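Possible adhesin (Caldicellulosiruptor kronotskyensis, PDB 4WA0) probably mediates attachment of the bacterium to cellulose, this chain being the beta-helical C-terminal domain of a tapirin, a possible adhesin that also binds magnesium. Local coordinates at residues 21-26 against 64-69; 44-49 against 70-75; 60-65 against 86-91; 299-304 against 322-327. All blocks are in the same frame, centred on the assembly; numbering follows the deposited sequence. Where two conformers were deposited one is given.

Interaction 1: 21-26 against 64-69; sequences NKNLTV and SRCRDN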
loop_
_atom_site.group_PDB
_atom_site.type_symbol
_atom_site.label_atom_id
_atom_site.label_comp_id
_atom_site.label_asym_id
_atom_site.label_seq_id
_atom_site.Cartn_x
_atom_site.Cartn_y
_atom_site.Cartn_z
ATOM N N ASN A 21 -3.654 -10.297 -4.237
ATOM C CA ASN A 21 -4.793 -10.988 -4.748
ATOM C C ASN A 21 -5.995 -10.040 -4.776
ATOM O O ASN A 21 -5.952 -8.939 -4.215
ATOM C CB ASN A 21 -5.120 -12.211 -3.876
ATOM C CG ASN A 21 -5.375 -11.893 -2.408
ATOM O OD1 ASN A 21 -4.672 -11.109 -1.794
ATOM N ND2 ASN A 21 -6.310 -12.606 -1.807
ATOM N N LYS A 22 -7.056 -10.433 -5.510
ATOM C CA LYS A 22 -8.332 -9.681 -5.435
ATOM C C LYS A 22 -9.061 -9.819 -4.111
ATOM O O LYS A 22 -8.921 -10.811 -3.353
ATOM C CB LYS A 22 -9.230 -10.206 -6.534
ATOM C CG LYS A 22 -8.627 -9.846 -7.920
ATOM C CD LYS A 22 -9.375 -10.502 -9.021
ATOM C CE LYS A 22 -8.690 -10.470 -10.363
ATOM N NZ LYS A 22 -8.607 -9.173 -11.028
ATOM N N ASN A 23 -9.790 -8.804 -3.737
ATOM C CA ASN A 23 -10.611 -8.842 -2.479
ATOM C C ASN A 23 -9.744 -9.077 -1.235
ATOM O O ASN A 23 -10.021 -9.902 -0.394
ATOM C CB ASN A 23 -11.682 -9.881 -2.640
ATOM C CG ASN A 23 -12.769 -9.469 -3.680
ATOM O OD1 ASN A 23 -12.962 -8.282 -4.050
ATOM N ND2 ASN A 23 -13.473 -10.440 -4.152
ATOM N N LEU A 24 -8.634 -8.380 -1.181
ATOM C CA LEU A 24 -7.727 -8.418 -0.052
ATOM C C LEU A 24 -8.170 -7.360 0.932
ATOM O O LEU A 24 -8.263 -6.173 0.552
ATOM C CB LEU A 24 -6.286 -8.136 -0.527
ATOM C CG LEU A 24 -5.207 -7.948 0.569
ATOM C CD1 LEU A 24 -5.030 -9.212 1.400
ATOM C CD2 LEU A 24 -3.829 -7.563 0.062
ATOM N N THR A 25 -8.378 -7.756 2.208
ATOM C CA THR A 25 -8.721 -6.850 3.277
ATOM C C THR A 25 -7.599 -6.884 4.305
ATOM O O THR A 25 -7.167 -7.989 4.736
ATOM C CB THR A 25 -10.042 -7.225 3.974
ATOM O OG1 THR A 25 -11.105 -7.344 3.039
ATOM C CG2 THR A 25 -10.399 -6.225 5.059
ATOM N N VAL A 26 -7.041 -5.729 4.618
ATOM C CA VAL A 26 -5.905 -5.670 5.581
ATOM C C VAL A 26 -6.243 -4.636 6.634
ATOM O O VAL A 26 -6.538 -3.469 6.310
ATOM C CB VAL A 26 -4.567 -5.289 4.953
ATOM C CG1 VAL A 26 -3.447 -5.295 6.021
ATOM C CG2 VAL A 26 -4.158 -6.201 3.819
ATOM N N SER A 64 -18.775 -8.788 -10.677
ATOM C CA SER A 64 -19.670 -8.607 -9.523
ATOM C C SER A 64 -19.184 -9.270 -8.210
ATOM O O SER A 64 -19.666 -8.918 -7.141
ATOM C CB SER A 64 -21.098 -9.021 -9.869
ATOM O OG SER A 64 -21.091 -10.394 -10.168
ATOM N N ARG A 65 -18.212 -10.175 -8.294
ATOM C CA ARG A 65 -17.616 -10.816 -7.123
ATOM C C ARG A 65 -16.539 -9.962 -6.529
ATOM O O ARG A 65 -15.967 -10.324 -5.506
ATOM C CB ARG A 65 -17.044 -12.167 -7.507
ATOM C CG ARG A 65 -18.154 -13.184 -7.840
ATOM C CD ARG A 65 -17.605 -14.414 -8.530
ATOM N NE ARG A 65 -17.062 -14.112 -9.813
ATOM C CZ ARG A 65 -16.429 -14.980 -10.575
ATOM N NH1 ARG A 65 -16.286 -16.253 -10.162
ATOM N NH2 ARG A 65 -15.951 -14.612 -11.736
ATOM N N CYS A 66 -16.201 -8.883 -7.258
ATOM C CA CYS A 66 -15.199 -7.917 -6.812
ATOM C C CYS A 66 -15.916 -6.736 -6.172
ATOM O O CYS A 66 -17.106 -6.802 -5.805
ATOM C CB CYS A 66 -14.283 -7.504 -7.945
ATOM S SG CYS A 66 -12.619 -6.932 -7.343
ATOM N N ARG A 67 -15.215 -5.631 -6.058
ATOM C CA ARG A 67 -15.702 -4.494 -5.248
ATOM C C ARG A 67 -14.753 -3.333 -5.467
ATOM O O ARG A 67 -13.805 -3.407 -6.243
ATOM C CB ARG A 67 -15.807 -4.834 -3.776
ATOM C CG ARG A 67 -14.467 -5.089 -3.107
ATOM C CD ARG A 67 -14.602 -5.822 -1.752
ATOM N NE ARG A 67 -13.282 -6.027 -1.231
ATOM C CZ ARG A 67 -12.983 -6.610 -0.101
ATOM N NH1 ARG A 67 -13.962 -7.095 0.653
ATOM N NH2 ARG A 67 -11.739 -6.703 0.290
ATOM N N ASP A 68 -15.041 -2.227 -4.810
ATOM C CA ASP A 68 -14.252 -0.991 -4.991
ATOM C C ASP A 68 -12.988 -1.153 -4.134
ATOM O O ASP A 68 -12.955 -1.987 -3.253
ATOM C CB ASP A 68 -15.015 0.236 -4.502
ATOM C CG ASP A 68 -16.225 0.615 -5.398
ATOM O OD1 ASP A 68 -16.181 0.410 -6.613
ATOM O OD2 ASP A 68 -17.206 1.168 -4.838
ATOM N N ASN A 69 -11.997 -0.311 -4.402
ATOM C CA ASN A 69 -10.816 -0.212 -3.552
ATOM C C ASN A 69 -11.111 0.860 -2.558
ATOM O O ASN A 69 -11.567 1.977 -2.931
ATOM C CB ASN A 69 -9.631 0.173 -4.399
ATOM C CG ASN A 69 -9.322 -0.845 -5.465
ATOM O OD1 ASN A 69 -9.158 -2.042 -5.207
ATOM N ND2 ASN A 69 -9.283 -0.370 -6.733
#

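Interaction 2: 44-49 against 70-75; sequences VFNIDN and NIVVRN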
loop_
_atom_site.group_PDB
_atom_site.type_symbol
_atom_site.label_atom_id
_atom_site.label_comp_id
_atom_site.label_asym_id
_atom_site.label_seq_id
_atom_site.Cartn_x
_atom_site.Cartn_y
_atom_site.Cartn_z
ATOM N N VAL A 44 -9.189 -3.435 0.292
ATOM C CA VAL A 44 -9.712 -2.630 1.388
ATOM C C VAL A 44 -8.697 -2.654 2.531
ATOM O O VAL A 44 -8.499 -3.667 3.172
ATOM C CB VAL A 44 -11.088 -3.102 1.878
ATOM C CG1 VAL A 44 -11.515 -2.195 3.017
ATOM C CG2 VAL A 44 -12.122 -3.031 0.811
ATOM N N PHE A 45 -7.984 -1.536 2.709
ATOM C CA PHE A 45 -6.916 -1.450 3.697
ATOM C C PHE A 45 -7.271 -0.388 4.736
ATOM O O PHE A 45 -7.763 0.740 4.407
ATOM C CB PHE A 45 -5.604 -1.023 3.027
ATOM C CG PHE A 45 -5.015 -1.949 1.987
ATOM C CD1 PHE A 45 -5.446 -3.260 1.763
ATOM C CD2 PHE A 45 -3.943 -1.479 1.219
ATOM C CE1 PHE A 45 -4.858 -4.046 0.803
ATOM C CE2 PHE A 45 -3.355 -2.282 0.274
ATOM C CZ PHE A 45 -3.791 -3.565 0.078
ATOM N N ASN A 46 -6.895 -0.669 5.970
ATOM C CA ASN A 46 -6.830 0.343 7.016
ATOM C C ASN A 46 -5.485 0.105 7.709
ATOM O O ASN A 46 -5.415 -0.716 8.650
ATOM C CB ASN A 46 -7.978 0.186 7.967
ATOM C CG ASN A 46 -7.938 1.187 9.117
ATOM O OD1 ASN A 46 -7.586 2.371 8.928
ATOM N ND2 ASN A 46 -8.381 0.755 10.300
ATOM N N ILE A 47 -4.425 0.760 7.205
ATOM C CA ILE A 47 -3.064 0.510 7.600
ATOM C C ILE A 47 -2.304 1.745 7.922
ATOM O O ILE A 47 -2.766 2.873 7.699
ATOM C CB ILE A 47 -2.310 -0.303 6.492
ATOM C CG1 ILE A 47 -2.248 0.493 5.182
ATOM C CG2 ILE A 47 -2.951 -1.680 6.369
ATOM C CD1 ILE A 47 -1.616 -0.231 4.026
ATOM N N ASP A 48 -1.121 1.573 8.504
ATOM C CA ASP A 48 -0.332 2.720 8.878
ATOM C C ASP A 48 0.500 3.259 7.747
ATOM O O ASP A 48 0.540 4.469 7.553
ATOM C CB ASP A 48 0.645 2.364 9.996
ATOM C CG ASP A 48 -0.051 1.999 11.319
ATOM O OD1 ASP A 48 -0.997 2.679 11.721
ATOM O OD2 ASP A 48 0.368 1.049 12.029
ATOM N N ASN A 49 1.191 2.410 7.009
ATOM C CA ASN A 49 2.008 2.920 5.929
ATOM C C ASN A 49 1.864 1.940 4.743
ATOM O O ASN A 49 1.697 0.733 4.993
ATOM C CB ASN A 49 3.442 2.929 6.329
ATOM C CG ASN A 49 3.730 3.826 7.521
ATOM O OD1 ASN A 49 3.815 5.058 7.391
ATOM N ND2 ASN A 49 3.845 3.218 8.687
ATOM N N ASN A 70 -10.767 0.578 -1.328
ATOM C CA ASN A 70 -10.931 1.552 -0.247
ATOM C C ASN A 70 -9.697 1.473 0.664
ATOM O O ASN A 70 -9.579 0.618 1.541
ATOM C CB ASN A 70 -12.187 1.186 0.489
ATOM C CG ASN A 70 -12.609 2.226 1.488
ATOM O OD1 ASN A 70 -12.180 3.353 1.402
ATOM N ND2 ASN A 70 -13.601 1.874 2.334
ATOM N N ILE A 71 -8.762 2.391 0.426
ATOM C CA ILE A 71 -7.410 2.289 0.955
ATOM C C ILE A 71 -7.264 3.442 1.912
ATOM O O ILE A 71 -7.301 4.591 1.481
ATOM C CB ILE A 71 -6.377 2.278 -0.179
ATOM C CG1 ILE A 71 -6.519 0.967 -0.990
ATOM C CG2 ILE A 71 -4.994 2.491 0.365
ATOM C CD1 ILE A 71 -5.797 0.983 -2.271
ATOM N N VAL A 72 -7.076 3.142 3.193
ATOM C CA VAL A 72 -6.882 4.171 4.180
ATOM C C VAL A 72 -5.553 3.910 4.851
ATOM O O VAL A 72 -5.285 2.785 5.284
ATOM C CB VAL A 72 -8.017 4.157 5.250
ATOM C CG1 VAL A 72 -7.714 5.095 6.374
ATOM C CG2 VAL A 72 -9.400 4.379 4.609
ATOM N N VAL A 73 -4.713 4.953 4.828
ATOM C CA VAL A 73 -3.332 4.901 5.260
ATOM C C VAL A 73 -3.147 6.024 6.263
ATOM O O VAL A 73 -3.285 7.215 5.929
ATOM C CB VAL A 73 -2.365 5.015 4.079
ATOM C CG1 VAL A 73 -0.923 4.973 4.591
ATOM C CG2 VAL A 73 -2.604 3.905 3.012
ATOM N N ARG A 74 -2.831 5.646 7.496
ATOM C CA ARG A 74 -2.827 6.586 8.604
ATOM C C ARG A 74 -1.626 7.489 8.595
ATOM O O ARG A 74 -1.673 8.577 9.209
ATOM C CB ARG A 74 -2.909 5.858 9.948
ATOM C CG ARG A 74 -4.164 5.032 10.157
ATOM C CD ARG A 74 -3.971 4.279 11.471
ATOM N NE ARG A 74 -5.008 3.310 11.656
ATOM C CZ ARG A 74 -4.844 1.997 11.818
ATOM N NH1 ARG A 74 -3.661 1.439 11.922
ATOM N NH2 ARG A 74 -5.935 1.265 12.035
ATOM N N ASN A 75 -0.546 7.053 8.003
ATOM C CA ASN A 75 0.663 7.797 7.935
ATOM C C ASN A 75 1.053 7.994 6.454
ATOM O O ASN A 75 0.474 8.841 5.806
ATOM C CB ASN A 75 1.758 7.196 8.856
ATOM C CG ASN A 75 2.936 8.088 8.917
ATOM O OD1 ASN A 75 2.756 9.313 8.997
ATOM N ND2 ASN A 75 4.131 7.545 8.869
#

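Interaction 3: 60-65 against 86-91; sequences QDSDSR and NRISPR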
loop_
_atom_site.group_PDB
_atom_site.type_symbol
_atom_site.label_atom_id
_atom_site.label_comp_id
_atom_site.label_asym_id
_atom_site.label_seq_id
_atom_site.Cartn_x
_atom_site.Cartn_y
_atom_site.Cartn_z
ATOM N N GLN A 60 -8.645 -1.886 -10.991
ATOM C CA GLN A 60 -10.095 -2.000 -10.777
ATOM C C GLN A 60 -10.595 -3.229 -11.518
ATOM O O GLN A 60 -9.967 -3.645 -12.509
ATOM C CB GLN A 60 -10.827 -0.754 -11.318
ATOM C CG GLN A 60 -10.564 0.459 -10.438
ATOM C CD GLN A 60 -11.370 1.687 -10.782
ATOM O OE1 GLN A 60 -11.918 1.845 -11.881
ATOM N NE2 GLN A 60 -11.390 2.617 -9.858
ATOM N N ASP A 61 -11.703 -3.783 -11.077
ATOM C CA ASP A 61 -12.212 -5.066 -11.634
ATOM C C ASP A 61 -13.755 -5.006 -11.431
ATOM O O ASP A 61 -14.249 -4.906 -10.289
ATOM C CB ASP A 61 -11.638 -6.272 -10.912
ATOM C CG ASP A 61 -12.081 -7.620 -11.517
ATOM O OD1 ASP A 61 -13.122 -7.654 -12.124
ATOM O OD2 ASP A 61 -11.347 -8.628 -11.314
ATOM N N SER A 62 -14.474 -4.978 -12.549
ATOM C CA SER A 62 -15.919 -4.836 -12.564
ATOM C C SER A 62 -16.717 -6.119 -12.314
ATOM O O SER A 62 -17.958 -6.061 -12.170
ATOM C CB SER A 62 -16.368 -4.232 -13.877
ATOM O OG SER A 62 -16.016 -5.073 -14.910
ATOM N N ASP A 63 -16.031 -7.246 -12.241
ATOM C CA ASP A 63 -16.704 -8.532 -11.881
ATOM C C ASP A 63 -17.561 -8.305 -10.645
ATOM O O ASP A 63 -17.176 -7.647 -9.662
ATOM C CB ASP A 63 -15.713 -9.661 -11.706
ATOM C CG ASP A 63 -16.385 -11.051 -11.667
ATOM O OD1 ASP A 63 -17.055 -11.375 -10.664
ATOM O OD2 ASP A 63 -16.196 -11.770 -12.667
ATOM N N SER A 64 -18.775 -8.788 -10.677
ATOM C CA SER A 64 -19.670 -8.607 -9.523
ATOM C C SER A 64 -19.184 -9.270 -8.210
ATOM O O SER A 64 -19.666 -8.918 -7.141
ATOM C CB SER A 64 -21.098 -9.021 -9.869
ATOM O OG SER A 64 -21.091 -10.394 -10.168
ATOM N N ARG A 65 -18.212 -10.175 -8.294
ATOM C CA ARG A 65 -17.616 -10.816 -7.123
ATOM C C ARG A 65 -16.539 -9.962 -6.529
ATOM O O ARG A 65 -15.967 -10.324 -5.506
ATOM C CB ARG A 65 -17.044 -12.167 -7.507
ATOM C CG ARG A 65 -18.154 -13.184 -7.840
ATOM C CD ARG A 65 -17.605 -14.414 -8.530
ATOM N NE ARG A 65 -17.062 -14.112 -9.813
ATOM C CZ ARG A 65 -16.429 -14.980 -10.575
ATOM N NH1 ARG A 65 -16.286 -16.253 -10.162
ATOM N NH2 ARG A 65 -15.951 -14.612 -11.736
ATOM N N ASN A 86 -5.716 2.792 -12.188
ATOM C CA ASN A 86 -6.379 2.452 -13.409
ATOM C C ASN A 86 -7.933 2.536 -13.315
ATOM O O ASN A 86 -8.518 2.546 -12.217
ATOM C CB ASN A 86 -5.913 1.073 -13.929
ATOM C CG ASN A 86 -4.488 1.104 -14.442
ATOM O OD1 ASN A 86 -4.076 2.075 -15.108
ATOM N ND2 ASN A 86 -3.754 0.061 -14.194
ATOM N N ARG A 87 -8.569 2.562 -14.486
ATOM C CA ARG A 87 -9.971 2.828 -14.605
ATOM C C ARG A 87 -10.710 1.680 -15.284
ATOM O O ARG A 87 -10.439 1.342 -16.467
ATOM C CB ARG A 87 -10.195 4.105 -15.419
ATOM C CG ARG A 87 -11.636 4.553 -15.573
ATOM C CD ARG A 87 -11.737 5.887 -16.263
ATOM N NE ARG A 87 -13.106 6.298 -16.257
ATOM C CZ ARG A 87 -13.651 7.139 -15.394
ATOM N NH1 ARG A 87 -12.919 7.779 -14.502
ATOM N NH2 ARG A 87 -14.917 7.406 -15.500
ATOM N N ILE A 88 -11.594 1.030 -14.570
ATOM C CA ILE A 88 -12.596 0.115 -15.201
ATOM C C ILE A 88 -13.959 0.534 -14.640
ATOM O O ILE A 88 -14.265 0.301 -13.459
ATOM C CB ILE A 88 -12.370 -1.384 -14.885
ATOM C CG1 ILE A 88 -10.963 -1.834 -15.298
ATOM C CG2 ILE A 88 -13.523 -2.244 -15.446
ATOM C CD1 ILE A 88 -10.671 -1.993 -16.755
ATOM N N SER A 89 -14.788 1.121 -15.484
ATOM C CA SER A 89 -16.184 1.473 -15.061
ATOM C C SER A 89 -16.953 0.246 -14.554
ATOM O O SER A 89 -16.867 -0.799 -15.148
ATOM C CB SER A 89 -16.987 2.087 -16.216
ATOM O OG SER A 89 -18.408 2.000 -16.004
ATOM N N PRO A 90 -17.753 0.359 -13.485
ATOM C CA PRO A 90 -18.142 1.575 -12.781
ATOM C C PRO A 90 -17.450 1.613 -11.386
ATOM O O PRO A 90 -17.954 2.215 -10.417
ATOM C CB PRO A 90 -19.617 1.310 -12.524
ATOM C CG PRO A 90 -19.658 -0.138 -12.181
ATOM C CD PRO A 90 -18.676 -0.744 -13.149
ATOM N N ARG A 91 -16.254 1.098 -11.310
ATOM C CA ARG A 91 -15.615 0.939 -10.042
ATOM C C ARG A 91 -15.012 2.242 -9.520
ATOM O O ARG A 91 -14.721 3.170 -10.273
ATOM C CB ARG A 91 -14.524 -0.155 -10.119
ATOM C CG ARG A 91 -15.013 -1.539 -10.301
ATOM C CD ARG A 91 -15.832 -1.952 -9.088
ATOM N NE ARG A 91 -16.268 -3.339 -9.160
ATOM C CZ ARG A 91 -17.395 -3.777 -8.667
ATOM N NH1 ARG A 91 -18.242 -2.907 -8.112
ATOM N NH2 ARG A 91 -17.668 -5.070 -8.721
HETATM O O HOH W 1 -13.393 4.109 -12.548
#

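Interaction 4: 299-304 against 322-327; sequences NITFVG and NINATG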
loop_
_atom_site.group_PDB
_atom_site.type_symbol
_atom_site.label_atom_id
_atom_site.label_comp_id
_atom_site.label_asym_id
_atom_site.label_seq_id
_atom_site.Cartn_x
_atom_site.Cartn_y
_atom_site.Cartn_z
ATOM N N ASN A 299 5.790 -17.910 -3.719
ATOM C CA ASN A 299 4.404 -17.395 -3.650
ATOM C C ASN A 299 3.641 -18.050 -2.538
ATOM O O ASN A 299 3.999 -19.149 -2.075
ATOM C CB ASN A 299 3.667 -17.627 -4.919
ATOM C CG ASN A 299 4.277 -16.837 -6.094
ATOM O OD1 ASN A 299 4.905 -15.807 -5.949
ATOM N ND2 ASN A 299 4.095 -17.408 -7.293
ATOM N N ILE A 300 2.638 -17.346 -2.037
ATOM C CA ILE A 300 1.708 -17.865 -1.029
ATOM C C ILE A 300 0.353 -17.970 -1.625
ATOM O O ILE A 300 -0.183 -16.963 -2.125
ATOM C CB ILE A 300 1.776 -17.007 0.288
ATOM C CG1 ILE A 300 3.203 -17.134 0.839
ATOM C CG2 ILE A 300 0.688 -17.397 1.294
ATOM C CD1 ILE A 300 3.421 -16.267 2.058
ATOM N N THR A 301 -0.241 -19.184 -1.583
ATOM C CA THR A 301 -1.511 -19.508 -2.271
ATOM C C THR A 301 -2.496 -20.031 -1.261
ATOM O O THR A 301 -2.191 -20.886 -0.434
ATOM C CB THR A 301 -1.298 -20.541 -3.384
ATOM O OG1 THR A 301 -0.285 -20.012 -4.233
ATOM C CG2 THR A 301 -2.579 -20.799 -4.234
ATOM N N PHE A 302 -3.713 -19.557 -1.423
ATOM C CA PHE A 302 -4.858 -19.935 -0.584
ATOM C C PHE A 302 -5.733 -20.698 -1.532
ATOM O O PHE A 302 -6.090 -20.190 -2.620
ATOM C CB PHE A 302 -5.538 -18.701 0.020
ATOM C CG PHE A 302 -4.681 -17.955 0.970
ATOM C CD1 PHE A 302 -4.479 -18.351 2.273
ATOM C CD2 PHE A 302 -3.960 -16.840 0.521
ATOM C CE1 PHE A 302 -3.637 -17.648 3.140
ATOM C CE2 PHE A 302 -3.116 -16.187 1.379
ATOM C CZ PHE A 302 -2.931 -16.572 2.675
ATOM N N VAL A 303 -5.982 -21.978 -1.199
ATOM C CA VAL A 303 -6.610 -22.875 -2.177
ATOM C C VAL A 303 -8.121 -23.038 -2.056
ATOM O O VAL A 303 -8.744 -23.504 -3.004
ATOM C CB VAL A 303 -5.945 -24.294 -2.262
ATOM C CG1 VAL A 303 -4.465 -24.169 -2.603
ATOM C CG2 VAL A 303 -6.103 -25.054 -0.966
ATOM N N GLY A 304 -8.702 -22.636 -0.947
ATOM C CA GLY A 304 -10.191 -22.655 -0.849
ATOM C C GLY A 304 -11.052 -21.857 -1.844
ATOM O O GLY A 304 -10.674 -20.795 -2.351
ATOM N N ASN A 322 3.781 -13.200 -5.134
ATOM C CA ASN A 322 2.363 -13.159 -5.484
ATOM C C ASN A 322 1.594 -13.787 -4.372
ATOM O O ASN A 322 2.043 -14.898 -3.838
ATOM C CB ASN A 322 2.106 -13.966 -6.780
ATOM C CG ASN A 322 2.923 -13.429 -7.969
ATOM O OD1 ASN A 322 2.566 -12.492 -8.575
ATOM N ND2 ASN A 322 4.135 -13.949 -8.126
ATOM N N ILE A 323 0.495 -13.150 -3.995
ATOM C CA ILE A 323 -0.505 -13.744 -3.094
ATOM C C ILE A 323 -1.598 -14.234 -4.014
ATOM O O ILE A 323 -2.195 -13.421 -4.739
ATOM C CB ILE A 323 -1.068 -12.702 -2.079
ATOM C CG1 ILE A 323 0.068 -12.166 -1.209
ATOM C CG2 ILE A 323 -2.157 -13.390 -1.201
ATOM C CD1 ILE A 323 -0.469 -11.042 -0.341
ATOM N N ASN A 324 -1.814 -15.564 -4.038
ATOM C CA ASN A 324 -2.738 -16.132 -5.038
ATOM C C ASN A 324 -3.892 -16.847 -4.354
ATOM O O ASN A 324 -3.726 -17.356 -3.246
ATOM C CB ASN A 324 -2.036 -17.118 -5.983
ATOM C CG ASN A 324 -1.033 -16.444 -6.919
ATOM O OD1 ASN A 324 -1.087 -15.236 -7.144
ATOM N ND2 ASN A 324 -0.015 -17.202 -7.329
ATOM N N ALA A 325 -5.030 -16.877 -5.025
ATOM C CA ALA A 325 -6.253 -17.577 -4.532
ATOM C C ALA A 325 -6.730 -18.330 -5.699
ATOM O O ALA A 325 -7.208 -17.745 -6.675
ATOM C CB ALA A 325 -7.344 -16.598 -4.065
ATOM N N THR A 326 -6.616 -19.651 -5.627
ATOM C CA THR A 326 -6.864 -20.492 -6.777
ATOM C C THR A 326 -8.206 -21.218 -6.794
ATOM O O THR A 326 -8.586 -21.724 -7.848
ATOM C CB THR A 326 -5.730 -21.523 -6.937
ATOM O OG1 THR A 326 -5.433 -22.110 -5.657
ATOM C CG2 THR A 326 -4.464 -20.848 -7.541
ATOM N N GLY A 327 -8.894 -21.271 -5.648
ATOM C CA GLY A 327 -10.264 -21.797 -5.589
ATOM C C GLY A 327 -11.247 -21.014 -6.480
ATOM O O GLY A 327 -12.225 -21.592 -6.958
HETATM O O HOH W 2 -7.695 -24.258 -5.309
#

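Interaction 1: 21-26 against 64-69
The guanidinium of Arg67 lies beside residues 23-25, with Asn23 CB over one of its faces, set off toward the rim. At its edge and near its plane are Thr25 OG1 and the carbonyl of Leu24. Arg67 NH2 donates to Thr25 OG1 over 2.9 Å, and the hydroxyl oxygen sits 14° from the guanidinium plane. The two side chains cross at about a right angle. Arg67 reaches this far because its chain is extended from CG to NE, with chi3 at 179°. Its NE donates outside the contact, to Gly42 O, so two nitrogens of the group are held. The second flat group is the amide of Asn23. Asn23 ND2 donates to Arg65 O over 2.8 Å, at an N-H...O angle of 154°. The acceptor is close to the amide plane. ND2 also bonds to Tyr330 O, so this one nitrogen ties residue 23 to two loops. Asn23 OD1 lies 3.6 Å from Cys66 CA and 3.6 Å from Arg67 NE, so the amide oxygen lies against the Cys66 backbone and along the Arg67 side chain from CG to NE. Asn23 has a left-handed conformation just before strand 24-27. Arg67, from the loop before strand 69-73, reaches past Val44 of strand 44-47 to the strand two coils along. This is a loop-to-turn contact on the flank of a parallel beta-helix.

Interaction 2: 44-49 against 70-75
Neighbouring coils of a parallel beta-helix meet here, Val44 to Ile47 pairing with Asn70 to Val73 in register. The strand axes approach to 4.6 Å and are only 7° from parallel. Four backbone bonds alternate between the strands: Phe45 N to Asn70 O, Val72 N to Phe45 O, Ile47 N to Val72 O and Arg74 N to Ile47 O. Phe45, Ile71, Ile47 and Val73 share the buried face. Phe45 and Ile71 lie side by side and point the same way, with CD2 of the ring 4.2 Å from Ile71 CG1. Ile47 CG1 meets Val73 CG2 at 4.1 Å in the same manner. Apolar residues thus sit above one another from coil to coil, the side-chain stacking known from beta-helices and related solenoids. Asn46 and Val72 lie side by side on the other face. Asn46 ND2 is held by Glu27 of the preceding coil.

Beyond the strands the chain turns a corner, and polar side chains take over. Arg74 NH1 forms a salt bridge with Asp48 OD1 at 2.9 Å. The oxygen lies in the guanidinium plane, but the nitrogen meets it from above the carboxylate plane, 54° out. Arg74 NH2 bonds instead to Asn28 OD1. Asn75 N donates to Asp48 O. Asn49 and Asn75 form an asparagine pair at the turn. Asn75 ND2 donates in plane to a lone pair of Asn49 OD1 at 2.9 Å, with the two amides 82° apart. The same oxygen accepts from Ile76 N, and Asn49 ND2 reaches Ser30 OG.

Interaction 3: 60-65 against 86-91
Gln60 and Arg91 carry this contact, with Ser62 and Ile88 packing beside them. The Gln60 side chain is extended beyond CG and enters the bend of residues 86-91. Gln60 OE1 accepts from Ile88 N at 2.8 Å, with an N-H...O angle of 162°. A water donates to the same oxygen and to Arg91 O, bridging the two segments. Gln60 NE2 turns to Thr93 OG1, outside the contact. Gln60 CD lies 3.7 Å from Arg91 CB, and the amide and guanidinium planes are 89° apart. Arg91 reaches the other way, from 86-91 into the loop 60-65. Its chain bends at chi2 (-64°), which places CD alongside residue 61. Arg91 NE donates to Asp61 O at 2.8 Å, and Arg91 NH2 to Asp63 O at 2.8 Å. Both oxygens lie in the guanidinium plane, although NH2 comes in above the plane of the Asp63 carbonyl. Ile88 CG2 rests 3.8 Å from Ser62 CB. Asp61 OD1 and Asp63 OD1 each accept from the backbone N two residues on. Asp61 OD2 bonds to Tyr330 OH and pairs with Lys22. These successive Asx turns shape the loop whose carbonyls Arg91 binds. The arrangement is a surface contact between equivalent loops of adjacent beta-helix coils.

Interaction 4: 299-304 against 322-327
Backbone hydrogen bonds form the frame of the contact between Asn299 to Phe302 and Asn322 to Ala325. Ile300 N donates to Asn322 O, Asn324 N to Ile300 O, Phe302 N to Asn324 O and Thr326 N to Phe302 O. The strands run parallel, 4.6 Å apart at their closest, with an angle of 18° between them. CA-H...O contacts run beside these bonds, such as Ala325 CA to Phe302 O at 3.2 Å. Another, past the strands, joins Gly327 CA to Gly304 O at 3.4 Å.

Side-chain hydrogen bonding centres on Asn299 OD1. It accepts from Asn322 ND2 at 3.0 Å and from Asn322 N at 3.0 Å. Both donors approach from the same face of the Asn299 amide, whose plane is 85° from that of Asn322. The two side chains stand side by side and point the same way. Asn322 OD1 continues the polar row to Asn19.

Apolar contact lies on the buried face. Phe302 and Ile323 point the same way, and Ile323 CG2 touches the ring edge at CE2, 3.9 Å away. On the face of Thr301, its CG2 lies 3.4 Å from OG1 of Thr326, just past the strand.

A water joins the two chain segments just past the strands. It donates to Val303 O and hydrogen-bonds with Thr326 OG1.

Helix 269-280 adjoins this end through Asp269. The arrangement is that of stacked parallel strands in a beta-helix, with an asparagine pair in register between coils.

Interactions 2 and 4 are strand pairings, built on parallel backbone bonds with apolar side chains on the buried face. They belong to different faces of the beta-helix, and interaction 4 is nearer the magnesium site. Interactions 1 and 3 depend instead on polar side chains that bond to the backbone or, in interaction 1, also to a hydroxyl. Interaction 3 is at the surface; interactions 1, 2 and 4 are partly buried. Interactions 1 and 3 share Ser64 and Arg65 and are tied further by the Lys22 to Asp61 salt bridge. Interaction 1 joins interaction 2 through neighbouring strands 24-27 and 44-47, and touches interaction 4 where Asn21 CB meets Ile323 O.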